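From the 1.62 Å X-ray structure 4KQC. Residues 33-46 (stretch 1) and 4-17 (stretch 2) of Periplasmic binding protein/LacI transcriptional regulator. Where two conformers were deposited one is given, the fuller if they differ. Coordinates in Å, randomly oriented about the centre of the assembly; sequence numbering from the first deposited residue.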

# COMPACT_ATOMS: atom_id res chain seq x y z
N ASN A 33 -8.27 -26.47 0.56
CA ASN A 33 -8.40 -27.03 -0.80
C ASN A 33 -7.55 -28.26 -1.10
O ASN A 33 -7.52 -28.75 -2.22
CB ASN A 33 -8.14 -25.91 -1.82
CG ASN A 33 -9.22 -24.87 -1.77
OD1 ASN A 33 -10.38 -25.14 -2.18
ND2 ASN A 33 -8.91 -23.70 -1.19
N GLY A 34 -6.83 -28.74 -0.11
CA GLY A 34 -6.07 -29.98 -0.22
C GLY A 34 -4.84 -29.85 -1.09
O GLY A 34 -4.48 -30.78 -1.81
N VAL A 35 -4.21 -28.71 -1.00
CA VAL A 35 -3.05 -28.46 -1.85
C VAL A 35 -1.87 -28.04 -0.97
O VAL A 35 -2.05 -27.33 0.01
CB VAL A 35 -3.41 -27.46 -2.96
CG1 VAL A 35 -3.87 -26.12 -2.43
CG2 VAL A 35 -2.19 -27.23 -3.87
N LYS A 36 -0.67 -28.51 -1.33
CA LYS A 36 0.55 -28.06 -0.73
C LYS A 36 1.02 -26.81 -1.45
O LYS A 36 0.91 -26.71 -2.68
CB LYS A 36 1.66 -29.13 -0.85
CG LYS A 36 1.32 -30.41 -0.10
CD LYS A 36 1.80 -30.37 1.34
CE LYS A 36 1.01 -31.34 2.20
NZ LYS A 36 1.72 -31.68 3.45
N ILE A 37 1.50 -25.83 -0.69
CA ILE A 37 2.11 -24.65 -1.27
C ILE A 37 3.56 -24.47 -0.82
O ILE A 37 3.96 -24.92 0.26
CB ILE A 37 1.33 -23.35 -0.96
CG1 ILE A 37 1.34 -22.99 0.53
CG2 ILE A 37 -0.06 -23.41 -1.59
CD1 ILE A 37 0.75 -21.62 0.83
N SER A 38 4.34 -23.82 -1.67
CA SER A 38 5.56 -23.18 -1.30
C SER A 38 5.24 -21.72 -0.99
O SER A 38 4.24 -21.17 -1.49
CB SER A 38 6.59 -23.34 -2.45
OG SER A 38 6.22 -22.48 -3.55
N PHE A 39 5.95 -21.08 -0.09
CA PHE A 39 5.70 -19.65 0.15
C PHE A 39 7.07 -19.01 0.27
O PHE A 39 7.68 -19.11 1.31
CB PHE A 39 4.84 -19.40 1.40
CG PHE A 39 4.29 -17.97 1.48
CD1 PHE A 39 5.05 -16.92 2.01
CD2 PHE A 39 3.00 -17.71 1.06
CE1 PHE A 39 4.52 -15.64 2.10
CE2 PHE A 39 2.47 -16.41 1.07
CZ PHE A 39 3.23 -15.37 1.62
N VAL A 40 7.59 -18.49 -0.83
CA VAL A 40 8.99 -18.17 -0.95
C VAL A 40 9.18 -16.73 -1.37
O VAL A 40 8.57 -16.26 -2.35
CB VAL A 40 9.76 -19.09 -1.97
CG1 VAL A 40 9.71 -20.50 -1.47
CG2 VAL A 40 9.24 -19.00 -3.41
N GLY A 41 10.16 -16.07 -0.74
CA GLY A 41 10.43 -14.67 -1.11
C GLY A 41 11.82 -14.24 -0.72
O GLY A 41 12.52 -14.93 0.03
N PRO A 42 12.23 -13.06 -1.21
CA PRO A 42 13.57 -12.52 -0.95
C PRO A 42 13.74 -12.05 0.45
O PRO A 42 12.76 -11.77 1.13
CB PRO A 42 13.67 -11.39 -1.95
CG PRO A 42 12.28 -10.91 -2.08
CD PRO A 42 11.48 -12.15 -2.10
N GLU A 43 14.97 -11.94 0.92
CA GLU A 43 15.23 -11.52 2.31
C GLU A 43 14.75 -10.10 2.56
O GLU A 43 14.14 -9.82 3.60
CB GLU A 43 16.72 -11.65 2.67
CG GLU A 43 17.08 -11.00 4.01
CD GLU A 43 18.35 -11.54 4.64
OE1 GLU A 43 18.73 -12.68 4.31
OE2 GLU A 43 18.95 -10.84 5.50
N THR A 44 15.04 -9.22 1.61
CA THR A 44 14.48 -7.88 1.57
C THR A 44 13.87 -7.62 0.22
O THR A 44 14.20 -8.28 -0.76
CB THR A 44 15.56 -6.80 1.82
OG1 THR A 44 16.31 -6.60 0.62
CG2 THR A 44 16.45 -7.16 2.95
N GLU A 45 12.99 -6.64 0.15
CA GLU A 45 12.33 -6.33 -1.12
C GLU A 45 13.27 -5.77 -2.18
O GLU A 45 12.91 -5.79 -3.36
CB GLU A 45 11.08 -5.48 -0.91
CG GLU A 45 10.07 -6.21 -0.04
CD GLU A 45 8.74 -5.46 0.05
OE1 GLU A 45 8.53 -4.40 -0.61
OE2 GLU A 45 7.87 -5.88 0.82
N SER A 46 14.47 -5.32 -1.82
CA SER A 46 15.43 -4.88 -2.83
C SER A 46 16.14 -6.02 -3.53
O SER A 46 16.87 -5.80 -4.50
CB SER A 46 16.47 -3.96 -2.17
OG SER A 46 15.79 -2.98 -1.43
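Stretch 2 4-17: DPYIAVVSKGFQHK

How does stretch 2 begin its course beside stretch 1? Gly-34, at positive phi, closes a helix with a Schellman motif, and the chain then extends. Stretch 2 is extended here too and runs in the same direction: strand 6-10 lies 4.7 Å from the strand of stretch 1 at closest approach, parallel to it with a crossing angle of -15°. Val-35 sits against Pro-5 and Ile-7, its CG2 lying 3.9 Å from Pro-5 CB and 3.9 Å from Ile-7 CG1.

What holds the two strands in register? Lys-36 pairs with Tyr-6, and its backbone reaches the residues flanking that partner, as parallel strands require: Lys-36 N donates to Pro-5 O at 3.2 Å, and Ile-7 N donates to Lys-36 O at 2.9 Å. Ile-37 lies level with Ile-7, and Ile-37 CG2 is 4.1 Å from Ile-7 CB. Ser-38 N donates to Ile-7 O at 3.2 Å, but the return bond from Val-9 N to Ser-38 O, 3.1 Å, is bent and weak.

Where do the side chains meet? Phe-39 shares a face with Ile-37, and its ring packs on Val-9, Phe-39 CD2 to Val-9 CG1 3.6 Å, and reaches Phe-14, where Phe-39 CD1 is 4.1 Å from Phe-14 CZ. Tightness returns at Val-40, whose N donates to Val-9 O at 2.9 Å and whose O accepts from Ser-11 N at 2.8 Å. Val-40 points to the other face, its CG2 3.8 Å from CG2 of Val-10.

How does the contact continue beyond the strands? Gly-41 comes so close to Gly-13, CA to CA 4.0 Å, that a CB on either would clash with the opposing stretch. Pro-42 O meets Gly-13 CA at 3.3 Å in a CA-H...O contact. Finally, Glu-45 N donates to Gln-15 OE1 at 2.9 Å, nearly straight, while Glu-45 OE2 approaches the edge of the His-16 ring, 3.2 Å from His-16 CD2.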

# COMPACT_ATOMS: atom_id res chain seq x y z
N ASP A 4 -0.41 -35.23 -6.55
CA ASP A 4 0.16 -34.52 -5.39
C ASP A 4 0.06 -33.01 -5.65
O ASP A 4 1.03 -32.40 -6.14
CB ASP A 4 1.62 -34.92 -5.18
CG ASP A 4 2.12 -34.55 -3.81
OD1 ASP A 4 1.27 -34.30 -2.93
OD2 ASP A 4 3.36 -34.53 -3.61
N PRO A 5 -1.10 -32.45 -5.40
CA PRO A 5 -1.38 -31.08 -5.73
C PRO A 5 -0.40 -30.11 -5.10
O PRO A 5 -0.05 -30.25 -3.92
CB PRO A 5 -2.80 -30.87 -5.25
CG PRO A 5 -3.41 -32.28 -5.26
CD PRO A 5 -2.30 -33.17 -4.94
N TYR A 6 0.09 -29.19 -5.92
CA TYR A 6 1.15 -28.30 -5.50
C TYR A 6 1.07 -26.97 -6.23
O TYR A 6 1.00 -26.93 -7.43
CB TYR A 6 2.55 -28.90 -5.77
CG TYR A 6 3.72 -27.98 -5.39
CD1 TYR A 6 4.19 -27.87 -4.08
CD2 TYR A 6 4.39 -27.24 -6.38
CE1 TYR A 6 5.26 -27.02 -3.78
CE2 TYR A 6 5.46 -26.39 -6.09
CZ TYR A 6 5.89 -26.32 -4.79
OH TYR A 6 6.95 -25.49 -4.52
N ILE A 7 1.06 -25.90 -5.44
CA ILE A 7 1.01 -24.53 -5.99
C ILE A 7 2.14 -23.68 -5.41
O ILE A 7 2.41 -23.69 -4.19
CB ILE A 7 -0.36 -23.88 -5.67
CG1 ILE A 7 -1.46 -24.52 -6.52
CG2 ILE A 7 -0.31 -22.36 -5.92
CD1 ILE A 7 -2.89 -24.09 -6.15
N ALA A 8 2.84 -22.99 -6.28
CA ALA A 8 3.95 -22.13 -5.89
C ALA A 8 3.44 -20.75 -5.59
O ALA A 8 2.70 -20.16 -6.40
CB ALA A 8 4.94 -22.03 -7.02
N VAL A 9 3.81 -20.25 -4.42
CA VAL A 9 3.52 -18.88 -4.04
C VAL A 9 4.82 -18.10 -3.84
O VAL A 9 5.60 -18.43 -2.94
CB VAL A 9 2.68 -18.78 -2.77
CG1 VAL A 9 2.38 -17.33 -2.46
CG2 VAL A 9 1.39 -19.58 -2.95
N VAL A 10 5.09 -17.13 -4.73
CA VAL A 10 6.30 -16.33 -4.66
C VAL A 10 5.92 -14.96 -4.15
O VAL A 10 5.21 -14.23 -4.83
CB VAL A 10 7.00 -16.31 -6.03
CG1 VAL A 10 8.21 -15.41 -5.96
CG2 VAL A 10 7.33 -17.73 -6.48
N SER A 11 6.35 -14.66 -2.93
CA SER A 11 5.91 -13.53 -2.17
C SER A 11 6.98 -12.44 -2.18
O SER A 11 8.11 -12.67 -2.73
CB SER A 11 5.71 -13.97 -0.70
OG SER A 11 6.99 -14.19 -0.09
N LYS A 12 6.75 -11.34 -1.50
CA LYS A 12 7.83 -10.31 -1.35
C LYS A 12 8.78 -10.55 -0.18
O LYS A 12 9.67 -9.74 0.11
CB LYS A 12 7.22 -8.92 -1.25
CG LYS A 12 6.36 -8.49 -2.45
CD LYS A 12 6.07 -7.01 -2.42
CE LYS A 12 5.03 -6.63 -3.46
NZ LYS A 12 4.88 -5.17 -3.53
N GLY A 13 8.68 -11.72 0.46
CA GLY A 13 9.46 -12.00 1.65
C GLY A 13 8.98 -11.31 2.90
O GLY A 13 7.91 -10.70 2.90
N PHE A 14 9.75 -11.47 3.97
CA PHE A 14 9.32 -11.06 5.30
C PHE A 14 10.00 -9.81 5.82
O PHE A 14 9.94 -9.57 7.02
CB PHE A 14 9.47 -12.20 6.30
CG PHE A 14 8.71 -13.43 5.94
CD1 PHE A 14 7.35 -13.37 5.83
CD2 PHE A 14 9.32 -14.66 5.77
CE1 PHE A 14 6.59 -14.48 5.52
CE2 PHE A 14 8.55 -15.78 5.44
CZ PHE A 14 7.16 -15.66 5.29
N GLN A 15 10.61 -8.99 4.96
CA GLN A 15 11.05 -7.67 5.41
C GLN A 15 9.98 -6.99 6.27
O GLN A 15 10.28 -6.40 7.32
CB GLN A 15 11.40 -6.79 4.24
CG GLN A 15 12.04 -5.49 4.68
CD GLN A 15 12.36 -4.57 3.53
OE1 GLN A 15 12.38 -4.95 2.37
NE2 GLN A 15 12.58 -3.32 3.86
N HIS A 16 8.73 -7.04 5.80
CA HIS A 16 7.60 -6.41 6.47
C HIS A 16 6.70 -7.51 6.98
O HIS A 16 6.39 -8.42 6.21
CB HIS A 16 6.84 -5.50 5.52
CG HIS A 16 7.73 -4.46 4.88
ND1 HIS A 16 8.34 -3.46 5.61
CD2 HIS A 16 8.16 -4.32 3.61
CE1 HIS A 16 9.08 -2.72 4.81
NE2 HIS A 16 9.00 -3.22 3.59
N LYS A 17 6.32 -7.46 8.26
CA LYS A 17 5.55 -8.56 8.89
C LYS A 17 4.11 -8.74 8.39
O LYS A 17 3.48 -9.74 8.70
CB LYS A 17 5.49 -8.38 10.40
CG LYS A 17 6.82 -8.55 11.15
CD LYS A 17 6.53 -8.29 12.65
CE LYS A 17 7.76 -7.89 13.46
NZ LYS A 17 8.36 -9.09 14.09
O HOH W 1 11.43 -9.28 2.10
O HOH W 2 7.98 -4.29 -3.72
O HOH W 3 8.23 -7.83 3.01
O HOH W 4 12.65 -12.08 4.61
O HOH W 5 14.51 -3.62 0.68
O HOH W 6 10.25 -2.56 1.44